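Local coordinates for methylenetetrahydrofolate--tRNA-(uracil-5-)-methyltransferase TrmFO (PDB 3G5S), which catalyses the folate- and FAD-dependent methylation of uridine 54 in tRNA to 5-methyluridine, taking the carbon from methylenetetrahydrofolate, at residues R197-A202 with Q291-L296; L204-H209 with T279-P284; V302-M307 with P392-W397. All blocks are in the same frame, centred on the assembly; numbering follows the deposited sequence.

Contacts 1 and 2 both use helix 193-205; contact 2 takes its last residues and the chain that follows. Their centres are about 14 Å apart, and contact 2 is nested inside the loop closed by contact 1. Contact 3 comes later in the chain, with its centre about 15 Å from that of contact 2 and about 21 Å from that of contact 1. Contacts 2 and 3 touch: the Trp283 and Tyr304 rings stack, and Trp283 also packs on Tyr394. Contact 1 is more remote, the side chain of Ile293 lying about 12 Å from bound glutathione. The Trp283 side chain is about 8 Å from FAD, and that of Pro392 about 6 Å from glutathione.

Contact 1: R197-A202 with Q291-L296; sequences RRFHQA and QMIPGL
Ile293, which packs against Phe199, also takes part in the shortest polar bond here: its O accepts from Leu296 N at 2.8 Å. This bond closes a type II beta turn from Ile293 to Leu296, with Gly295 at the third position, where phi is positive. No hydrogen bond joins the two segments. They meet by side-chain packing, and Met292, a selenomethionine, carries most of the loop's share. Its chain is extended beyond CG (chi2 -179°), which carries it across to the helix. At the far end, SE lies 3.8 Å from Ala202 CB, and CE touches the same methyl group. Arg198 crosses the Met292 chain at about a right angle. Its guanidinium lays one face over Met292 CG, offset toward the rim, with CZ 3.9 Å from that carbon. This is plain van der Waals contact between an apolar chain and a flat charged group. Phe199 CG stands anti to the backbone N (chi1 -174°), and the ring it carries meets Met292 edge-on, CD1 being 4.2 Å from CB of that residue. Farther along the ring, Phe199 CE1 lies 3.9 Å from Ile293 CG1 and also touches CD1 of the isoleucine. Phe199 and Ala202 rest on Leu289 of helix 283-290 as well, and Ile293 packs on Cys189 and Met191 of strand 187-191. The contact thus joins helix 193-205 to the loop that runs from helix 283-290 to strand 301-303, beside the six-stranded antiparallel sheet.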
loop_
_atom_site.group_PDB
_atom_site.type_symbol
_atom_site.label_atom_id
_atom_site.label_comp_id
_atom_site.label_asym_id
_atom_site.label_seq_id
_atom_site.Cartn_x
_atom_site.Cartn_y
_atom_site.Cartn_z
ATOM N N ARG A 197 31.231 1.719 -9.967
ATOM C CA ARG A 197 31.649 0.385 -10.383
ATOM C C ARG A 197 31.291 -0.693 -9.348
ATOM O O ARG A 197 30.787 -1.756 -9.713
ATOM C CB ARG A 197 33.141 0.364 -10.739
ATOM C CG ARG A 197 33.518 1.344 -11.862
ATOM C CD ARG A 197 34.911 1.072 -12.442
ATOM N NE ARG A 197 34.875 0.121 -13.549
ATOM C CZ ARG A 197 35.000 0.454 -14.831
ATOM N NH1 ARG A 197 35.178 1.723 -15.178
ATOM N NH2 ARG A 197 34.950 -0.479 -15.772
ATOM N N ARG A 198 31.531 -0.417 -8.068
ATOM C CA ARG A 198 31.167 -1.349 -6.992
ATOM C C ARG A 198 29.660 -1.606 -6.993
ATOM O O ARG A 198 29.212 -2.747 -6.895
ATOM C CB ARG A 198 31.613 -0.816 -5.615
ATOM C CG ARG A 198 31.230 -1.708 -4.409
ATOM C CD ARG A 198 31.371 -0.981 -3.055
ATOM N NE ARG A 198 30.995 -1.831 -1.918
ATOM C CZ ARG A 198 30.530 -1.374 -0.756
ATOM N NH1 ARG A 198 30.372 -0.070 -0.567
ATOM N NH2 ARG A 198 30.207 -2.219 0.212
ATOM N N PHE A 199 28.887 -0.531 -7.107
ATOM C CA PHE A 199 27.435 -0.599 -7.076
ATOM C C PHE A 199 26.898 -1.384 -8.277
ATOM O O PHE A 199 26.061 -2.281 -8.137
ATOM C CB PHE A 199 26.874 0.823 -7.054
ATOM C CG PHE A 199 25.389 0.894 -6.878
ATOM C CD1 PHE A 199 24.801 0.610 -5.658
ATOM C CD2 PHE A 199 24.580 1.279 -7.926
ATOM C CE1 PHE A 199 23.433 0.692 -5.495
ATOM C CE2 PHE A 199 23.211 1.362 -7.766
ATOM C CZ PHE A 199 22.638 1.071 -6.546
ATOM N N HIS A 200 27.398 -1.051 -9.462
ATOM C CA HIS A 200 26.986 -1.733 -10.677
ATOM C C HIS A 200 27.297 -3.228 -10.605
ATOM O O HIS A 200 26.464 -4.056 -10.961
ATOM C CB HIS A 200 27.649 -1.103 -11.902
ATOM C CG HIS A 200 27.371 -1.832 -13.176
ATOM N ND1 HIS A 200 28.305 -2.634 -13.797
ATOM C CD2 HIS A 200 26.254 -1.894 -13.939
ATOM C CE1 HIS A 200 27.775 -3.153 -14.891
ATOM N NE2 HIS A 200 26.533 -2.722 -14.999
ATOM N N GLN A 201 28.494 -3.574 -10.138
ATOM C CA GLN A 201 28.858 -4.978 -9.983
ATOM C C GLN A 201 27.930 -5.696 -9.004
ATOM O O GLN A 201 27.518 -6.832 -9.240
ATOM C CB GLN A 201 30.312 -5.107 -9.518
ATOM C CG GLN A 201 31.338 -4.867 -10.607
ATOM C CD GLN A 201 31.206 -5.860 -11.746
ATOM O OE1 GLN A 201 31.065 -7.063 -11.524
ATOM N NE2 GLN A 201 31.245 -5.359 -12.974
ATOM N N ALA A 202 27.600 -5.038 -7.900
ATOM C CA ALA A 202 26.710 -5.638 -6.915
ATOM C C ALA A 202 25.318 -5.893 -7.498
ATOM O O ALA A 202 24.673 -6.889 -7.173
ATOM C CB ALA A 202 26.622 -4.763 -5.682
ATOM N N GLN A 291 22.514 0.658 0.839
ATOM C CA GLN A 291 23.453 1.179 1.816
ATOM C C GLN A 291 24.872 1.353 1.259
ATOM O O GLN A 291 25.763 1.814 1.963
ATOM C CB GLN A 291 23.383 0.369 3.114
ATOM C CG GLN A 291 22.010 0.525 3.796
ATOM C CD GLN A 291 21.945 -0.077 5.186
ATOM O OE1 GLN A 291 22.702 -0.992 5.512
ATOM N NE2 GLN A 291 21.031 0.430 6.011
HETATM N N MSE A 292 25.056 1.017 -0.020
HETATM C CA MSE A 292 26.288 1.328 -0.743
HETATM C C MSE A 292 26.271 2.730 -1.350
HETATM O O MSE A 292 27.285 3.196 -1.856
HETATM C CB MSE A 292 26.527 0.318 -1.864
HETATM C CG MSE A 292 26.729 -1.101 -1.391
HETATM SE SE MSE A 292 27.063 -2.290 -2.882
HETATM C CE MSE A 292 27.242 -3.944 -1.871
ATOM N N ILE A 293 25.119 3.391 -1.324
ATOM C CA ILE A 293 24.985 4.713 -1.929
ATOM C C ILE A 293 25.404 5.769 -0.917
ATOM O O ILE A 293 24.910 5.769 0.204
ATOM C CB ILE A 293 23.529 4.964 -2.364
ATOM C CG1 ILE A 293 23.108 3.928 -3.413
ATOM C CG2 ILE A 293 23.356 6.392 -2.874
ATOM C CD1 ILE A 293 21.604 3.877 -3.652
ATOM N N PRO A 294 26.329 6.667 -1.298
ATOM C CA PRO A 294 26.744 7.715 -0.359
ATOM C C PRO A 294 25.549 8.493 0.180
ATOM O O PRO A 294 24.689 8.927 -0.590
ATOM C CB PRO A 294 27.632 8.621 -1.216
ATOM C CG PRO A 294 28.165 7.722 -2.282
ATOM C CD PRO A 294 27.049 6.756 -2.581
ATOM N N GLY A 295 25.503 8.652 1.500
ATOM C CA GLY A 295 24.380 9.286 2.163
ATOM C C GLY A 295 23.382 8.290 2.728
ATOM O O GLY A 295 22.666 8.597 3.682
ATOM N N LEU A 296 23.345 7.093 2.154
ATOM C CA LEU A 296 22.350 6.097 2.526
ATOM C C LEU A 296 22.943 4.913 3.292
ATOM O O LEU A 296 22.286 3.882 3.451
ATOM C CB LEU A 296 21.594 5.612 1.279
ATOM C CG LEU A 296 20.930 6.717 0.450
ATOM C CD1 LEU A 296 20.141 6.117 -0.704
ATOM C CD2 LEU A 296 20.024 7.599 1.302
#

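Contact 2: L204-H209 with T279-P284; sequences LEAQRH and TGLKWP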
loop_
_atom_site.group_PDB
_atom_site.type_symbol
_atom_site.label_atom_id
_atom_site.label_comp_id
_atom_site.label_asym_id
_atom_site.label_seq_id
_atom_site.Cartn_x
_atom_site.Cartn_y
_atom_site.Cartn_z
ATOM N N LEU A 204 24.645 -6.666 -10.573
ATOM C CA LEU A 204 24.705 -7.788 -11.505
ATOM C C LEU A 204 24.383 -9.110 -10.812
ATOM O O LEU A 204 23.730 -9.978 -11.388
ATOM C CB LEU A 204 26.078 -7.868 -12.180
ATOM C CG LEU A 204 26.459 -6.716 -13.110
ATOM C CD1 LEU A 204 27.859 -6.929 -13.675
ATOM C CD2 LEU A 204 25.446 -6.566 -14.230
ATOM N N GLU A 205 24.824 -9.245 -9.565
ATOM C CA GLU A 205 24.756 -10.524 -8.868
ATOM C C GLU A 205 23.634 -10.635 -7.837
ATOM O O GLU A 205 23.348 -11.725 -7.339
ATOM C CB GLU A 205 26.095 -10.816 -8.190
ATOM C CG GLU A 205 27.265 -10.943 -9.151
ATOM C CD GLU A 205 28.585 -11.145 -8.433
ATOM O OE1 GLU A 205 28.647 -10.881 -7.212
ATOM O OE2 GLU A 205 29.562 -11.564 -9.088
ATOM N N ALA A 206 23.008 -9.511 -7.510
ATOM C CA ALA A 206 22.000 -9.482 -6.454
ATOM C C ALA A 206 20.830 -10.428 -6.725
ATOM O O ALA A 206 20.384 -10.569 -7.863
ATOM C CB ALA A 206 21.501 -8.068 -6.253
ATOM N N GLN A 207 20.330 -11.067 -5.670
ATOM C CA GLN A 207 19.202 -11.986 -5.798
ATOM C C GLN A 207 17.899 -11.240 -6.071
ATOM O O GLN A 207 17.588 -10.237 -5.425
ATOM C CB GLN A 207 19.065 -12.856 -4.544
ATOM C CG GLN A 207 20.179 -13.875 -4.372
ATOM C CD GLN A 207 19.822 -14.967 -3.382
ATOM O OE1 GLN A 207 18.944 -14.794 -2.535
ATOM N NE2 GLN A 207 20.501 -16.104 -3.485
ATOM N N ARG A 208 17.133 -11.737 -7.037
ATOM C CA ARG A 208 15.884 -11.089 -7.416
ATOM C C ARG A 208 14.713 -12.063 -7.412
ATOM O O ARG A 208 14.895 -13.271 -7.566
ATOM C CB ARG A 208 16.022 -10.440 -8.793
ATOM C CG ARG A 208 16.349 -11.420 -9.904
ATOM C CD ARG A 208 17.279 -10.787 -10.923
ATOM N NE ARG A 208 18.544 -10.390 -10.309
ATOM C CZ ARG A 208 19.431 -9.581 -10.880
ATOM N NH1 ARG A 208 19.192 -9.078 -12.083
ATOM N NH2 ARG A 208 20.554 -9.270 -10.246
ATOM N N HIS A 209 13.509 -11.528 -7.233
ATOM C CA HIS A 209 12.301 -12.340 -7.289
ATOM C C HIS A 209 12.007 -12.754 -8.720
ATOM O O HIS A 209 12.401 -12.077 -9.670
ATOM C CB HIS A 209 11.103 -11.578 -6.721
ATOM C CG HIS A 209 11.202 -11.298 -5.255
ATOM N ND1 HIS A 209 11.083 -12.284 -4.299
ATOM C CD2 HIS A 209 11.398 -10.141 -4.580
ATOM C CE1 HIS A 209 11.209 -11.747 -3.098
ATOM N NE2 HIS A 209 11.399 -10.447 -3.241
ATOM N N THR A 279 12.462 -1.912 -9.133
ATOM C CA THR A 279 13.262 -3.107 -8.922
ATOM C C THR A 279 12.418 -4.297 -8.505
ATOM O O THR A 279 11.363 -4.137 -7.885
ATOM C CB THR A 279 14.342 -2.860 -7.850
ATOM O OG1 THR A 279 15.143 -4.033 -7.693
ATOM C CG2 THR A 279 13.705 -2.519 -6.508
ATOM N N GLY A 280 12.900 -5.488 -8.851
ATOM C CA GLY A 280 12.299 -6.728 -8.405
ATOM C C GLY A 280 13.225 -7.511 -7.494
ATOM O O GLY A 280 13.003 -8.692 -7.246
ATOM N N LEU A 281 14.268 -6.857 -7.000
ATOM C CA LEU A 281 15.224 -7.515 -6.117
ATOM C C LEU A 281 14.578 -7.961 -4.814
ATOM O O LEU A 281 13.634 -7.338 -4.332
ATOM C CB LEU A 281 16.381 -6.575 -5.801
ATOM C CG LEU A 281 17.366 -6.308 -6.942
ATOM C CD1 LEU A 281 18.415 -5.302 -6.510
ATOM C CD2 LEU A 281 18.024 -7.600 -7.419
ATOM N N LYS A 282 15.098 -9.038 -4.236
ATOM C CA LYS A 282 14.671 -9.451 -2.905
ATOM C C LYS A 282 14.993 -8.335 -1.928
ATOM O O LYS A 282 15.965 -7.607 -2.103
ATOM C CB LYS A 282 15.360 -10.749 -2.491
ATOM C CG LYS A 282 15.085 -11.895 -3.443
ATOM C CD LYS A 282 15.495 -13.230 -2.853
ATOM C CE LYS A 282 15.197 -14.354 -3.830
ATOM N NZ LYS A 282 15.258 -15.695 -3.185
ATOM N N TRP A 283 14.174 -8.197 -0.896
ATOM C CA TRP A 283 14.282 -7.040 -0.022
ATOM C C TRP A 283 15.632 -6.939 0.718
ATOM O O TRP A 283 16.204 -5.857 0.785
ATOM C CB TRP A 283 13.053 -6.962 0.890
ATOM C CG TRP A 283 11.785 -6.715 0.086
ATOM C CD1 TRP A 283 11.670 -6.689 -1.279
ATOM C CD2 TRP A 283 10.468 -6.489 0.598
ATOM N NE1 TRP A 283 10.369 -6.440 -1.644
ATOM C CE2 TRP A 283 9.611 -6.316 -0.513
ATOM C CE3 TRP A 283 9.931 -6.407 1.884
ATOM C CZ2 TRP A 283 8.249 -6.061 -0.370
ATOM C CZ3 TRP A 283 8.576 -6.155 2.018
ATOM C CH2 TRP A 283 7.753 -5.988 0.899
ATOM N N PRO A 284 16.163 -8.061 1.242
ATOM C CA PRO A 284 17.479 -7.934 1.887
ATOM C C PRO A 284 18.565 -7.481 0.911
ATOM O O PRO A 284 19.507 -6.793 1.308
ATOM C CB PRO A 284 17.763 -9.356 2.381
ATOM C CG PRO A 284 16.398 -9.954 2.586
ATOM C CD PRO A 284 15.566 -9.389 1.464
HETATM O O HOH W 1 12.198 -10.255 -0.489
#
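The Lys282 chain passes obliquely over one face of the His209 imidazole. Lys282 CG sits above the ring centre, 4.0 Å from the centroid of the His209 ring, in a CH-pi contact. The His209 edge is turned toward the face of Trp283, the planes 88° apart. This is an offset edge-to-face pair, with 5.9 Å between the centroids of the His209 ring and the Trp283 five-membered ring. A water in the imidazole plane bridges the two residues, 2.9 Å from His209 NE2, and it accepts from Trp283 N. Gln207 runs obliquely past the extended Lys282 chain, its OE1 near Lys282 CD.

The Arg208 side chain turns back to its own segment. Its CG lies between the backbone N and the carbonyl carbon (chi1 61°), and the chain bends again at chi2 and chi3. The guanidinium then grips Ala206 O side-on, Arg208 NH2 at 2.7 Å and Arg208 NE at 3.1 Å from it. The oxygen lies in the guanidinium plane. Arg208 NH2 also bonds Leu203 O of helix 193-205. Leu281 CD2 lies over one guanidinium face and also packs on Ala206 CB. An alanine in place of Arg208 would probably leave Ala206 O and Leu203 O without these donors and Leu281 CD2 without the guanidinium it lies over.

The backbones form a single beta bridge at Arg208 and Leu281. His209 N donates to Gly280 O at 2.9 Å, and Lys282 N to Gln207 O at 3.0 Å. The bridge thus ties the exit of helix 193-205 to the start of helix 283-290, where Lys282 is the N-cap residue, while Arg208 and Leu281 pack on Glu227 of helix 226-231.

Contact 3: V302-M307 with P392-W397; sequences VRYGVM and PMYANW
Val302 packs its backbone and side chain against Asn396, its O lying 3.2 Å from Asn396 CB. Val302 and Arg303 both face Ile163, forming a classic beta bulge in the edge strand. Arg303 follows and makes most of this segment's contact. Its CG, anti to the backbone N (chi1 -171°), lies over the face of Tyr394, 4.2 Å from the ring centroid, in a CH-pi contact. Arg303 CG also touches Met393 SE on the loop. The chain bends at chi2, and the guanidinium stands steeply to the tyrosine ring, with 72° between the planes. Arg303 NH2 bonds Pro392 O at 2.8 Å, coming from above the carbonyl plane. A weak bond from NE goes to the same oxygen, and a water links Arg303 NE to Pro392 O as well. Arg303 NH1 turns back to its own segment and bonds Tyr304 O at 2.8 Å. Tyr304 N donates to Tyr394 OH at 2.9 Å in a nearly straight bond (167°). That hydroxyl also lies near the plane of the Tyr304 ring, at its edge. The chemistry is that of a buried polar junction. Carbonyl oxygens and a water meet the guanidinium N-H groups, and would probably ease the cost of burying its charge. The Tyr394 hydroxyl accepts from the Tyr304 N-H, so a side chain does what a carbonyl would do in a sheet.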
loop_
_atom_site.group_PDB
_atom_site.type_symbol
_atom_site.label_atom_id
_atom_site.label_comp_id
_atom_site.label_asym_id
_atom_site.label_seq_id
_atom_site.Cartn_x
_atom_site.Cartn_y
_atom_site.Cartn_z
ATOM N N VAL A 302 11.656 2.104 4.422
ATOM C CA VAL A 302 10.306 1.924 4.934
ATOM C C VAL A 302 9.362 1.272 3.925
ATOM O O VAL A 302 8.328 0.742 4.319
ATOM C CB VAL A 302 9.705 3.245 5.463
ATOM C CG1 VAL A 302 10.489 3.743 6.665
ATOM C CG2 VAL A 302 9.665 4.301 4.372
ATOM N N ARG A 303 9.708 1.296 2.641
ATOM C CA ARG A 303 8.896 0.623 1.636
ATOM C C ARG A 303 9.844 0.111 0.564
ATOM O O ARG A 303 10.550 0.898 -0.056
ATOM C CB ARG A 303 7.865 1.589 1.040
ATOM C CG ARG A 303 6.828 0.928 0.148
ATOM C CD ARG A 303 7.284 0.761 -1.321
ATOM N NE ARG A 303 6.098 0.559 -2.143
ATOM C CZ ARG A 303 5.610 -0.617 -2.534
ATOM N NH1 ARG A 303 6.254 -1.751 -2.271
ATOM N NH2 ARG A 303 4.473 -0.648 -3.226
ATOM N N TYR A 304 9.894 -1.204 0.380
ATOM C CA TYR A 304 10.806 -1.796 -0.594
ATOM C C TYR A 304 10.256 -1.724 -2.018
ATOM O O TYR A 304 9.045 -1.700 -2.231
ATOM C CB TYR A 304 11.126 -3.238 -0.209
ATOM C CG TYR A 304 12.121 -3.332 0.922
ATOM C CD1 TYR A 304 13.483 -3.286 0.662
ATOM C CD2 TYR A 304 11.712 -3.444 2.247
ATOM C CE1 TYR A 304 14.410 -3.355 1.669
ATOM C CE2 TYR A 304 12.640 -3.519 3.274
ATOM C CZ TYR A 304 13.987 -3.472 2.974
ATOM O OH TYR A 304 14.924 -3.546 3.970
ATOM N N GLY A 305 11.148 -1.687 -3.001
ATOM C CA GLY A 305 10.725 -1.657 -4.391
ATOM C C GLY A 305 10.138 -2.978 -4.843
ATOM O O GLY A 305 10.521 -4.043 -4.342
ATOM N N VAL A 306 9.199 -2.904 -5.780
ATOM C CA VAL A 306 8.569 -4.086 -6.352
ATOM C C VAL A 306 8.182 -3.820 -7.798
ATOM O O VAL A 306 8.006 -2.669 -8.201
ATOM C CB VAL A 306 7.300 -4.508 -5.587
ATOM C CG1 VAL A 306 7.639 -4.895 -4.159
ATOM C CG2 VAL A 306 6.247 -3.408 -5.644
HETATM N N MSE A 307 8.052 -4.900 -8.565
HETATM C CA MSE A 307 7.682 -4.850 -9.976
HETATM C C MSE A 307 6.665 -5.932 -10.239
HETATM O O MSE A 307 7.043 -7.082 -10.441
HETATM C CB MSE A 307 8.882 -5.199 -10.865
HETATM C CG MSE A 307 10.017 -4.205 -10.908
HETATM SE SE MSE A 307 9.900 -2.938 -12.395
HETATM C CE MSE A 307 9.333 -4.113 -13.836
ATOM N N PRO A 392 1.741 2.159 -5.089
ATOM C CA PRO A 392 1.005 1.693 -3.905
ATOM C C PRO A 392 1.816 1.725 -2.617
ATOM O O PRO A 392 3.049 1.719 -2.635
ATOM C CB PRO A 392 0.650 0.244 -4.252
ATOM C CG PRO A 392 0.751 0.173 -5.780
ATOM C CD PRO A 392 1.886 1.102 -6.105
HETATM N N MSE A 393 1.103 1.725 -1.498
HETATM C CA MSE A 393 1.712 1.841 -0.179
HETATM C C MSE A 393 1.248 0.728 0.755
HETATM O O MSE A 393 0.067 0.376 0.778
HETATM C CB MSE A 393 1.362 3.205 0.415
HETATM C CG MSE A 393 2.011 3.499 1.761
HETATM SE SE MSE A 393 3.948 3.253 1.749
HETATM C CE MSE A 393 4.363 4.346 0.206
ATOM N N TYR A 394 2.194 0.194 1.525
ATOM C CA TYR A 394 1.873 -0.709 2.622
ATOM C C TYR A 394 2.205 -0.067 3.966
ATOM O O TYR A 394 2.857 0.980 4.018
ATOM C CB TYR A 394 2.517 -2.083 2.447
ATOM C CG TYR A 394 4.030 -2.165 2.389
ATOM C CD1 TYR A 394 4.680 -2.490 1.207
ATOM C CD2 TYR A 394 4.802 -2.011 3.533
ATOM C CE1 TYR A 394 6.061 -2.628 1.159
ATOM C CE2 TYR A 394 6.191 -2.140 3.494
ATOM C CZ TYR A 394 6.811 -2.452 2.304
ATOM O OH TYR A 394 8.183 -2.598 2.231
ATOM N N ALA A 395 1.736 -0.677 5.052
ATOM C CA ALA A 395 1.927 -0.106 6.383
ATOM C C ALA A 395 3.408 -0.046 6.754
ATOM O O ALA A 395 4.130 -1.025 6.600
ATOM C CB ALA A 395 1.180 -0.926 7.406
ATOM N N ASN A 396 3.833 1.101 7.264
ATOM C CA ASN A 396 5.209 1.292 7.707
ATOM C C ASN A 396 5.258 2.490 8.647
ATOM O O ASN A 396 4.347 3.324 8.653
ATOM C CB ASN A 396 6.162 1.479 6.517
ATOM C CG ASN A 396 5.901 2.761 5.761
ATOM O OD1 ASN A 396 5.121 2.784 4.794
ATOM N ND2 ASN A 396 6.517 3.841 6.204
ATOM N N TRP A 397 6.325 2.579 9.433
ATOM C CA TRP A 397 6.425 3.621 10.442
ATOM C C TRP A 397 6.615 5.031 9.890
ATOM O O TRP A 397 6.426 5.995 10.615
ATOM C CB TRP A 397 7.521 3.293 11.453
ATOM C CG TRP A 397 7.214 2.110 12.311
ATOM C CD1 TRP A 397 7.949 0.966 12.415
ATOM C CD2 TRP A 397 6.116 1.967 13.227
ATOM N NE1 TRP A 397 7.377 0.116 13.331
ATOM C CE2 TRP A 397 6.252 0.707 13.844
ATOM C CE3 TRP A 397 5.029 2.777 13.576
ATOM C CZ2 TRP A 397 5.338 0.240 14.798
ATOM C CZ3 TRP A 397 4.124 2.312 14.524
ATOM C CH2 TRP A 397 4.285 1.058 15.122
HETATM O O HOH W 2 5.498 3.229 -3.174
#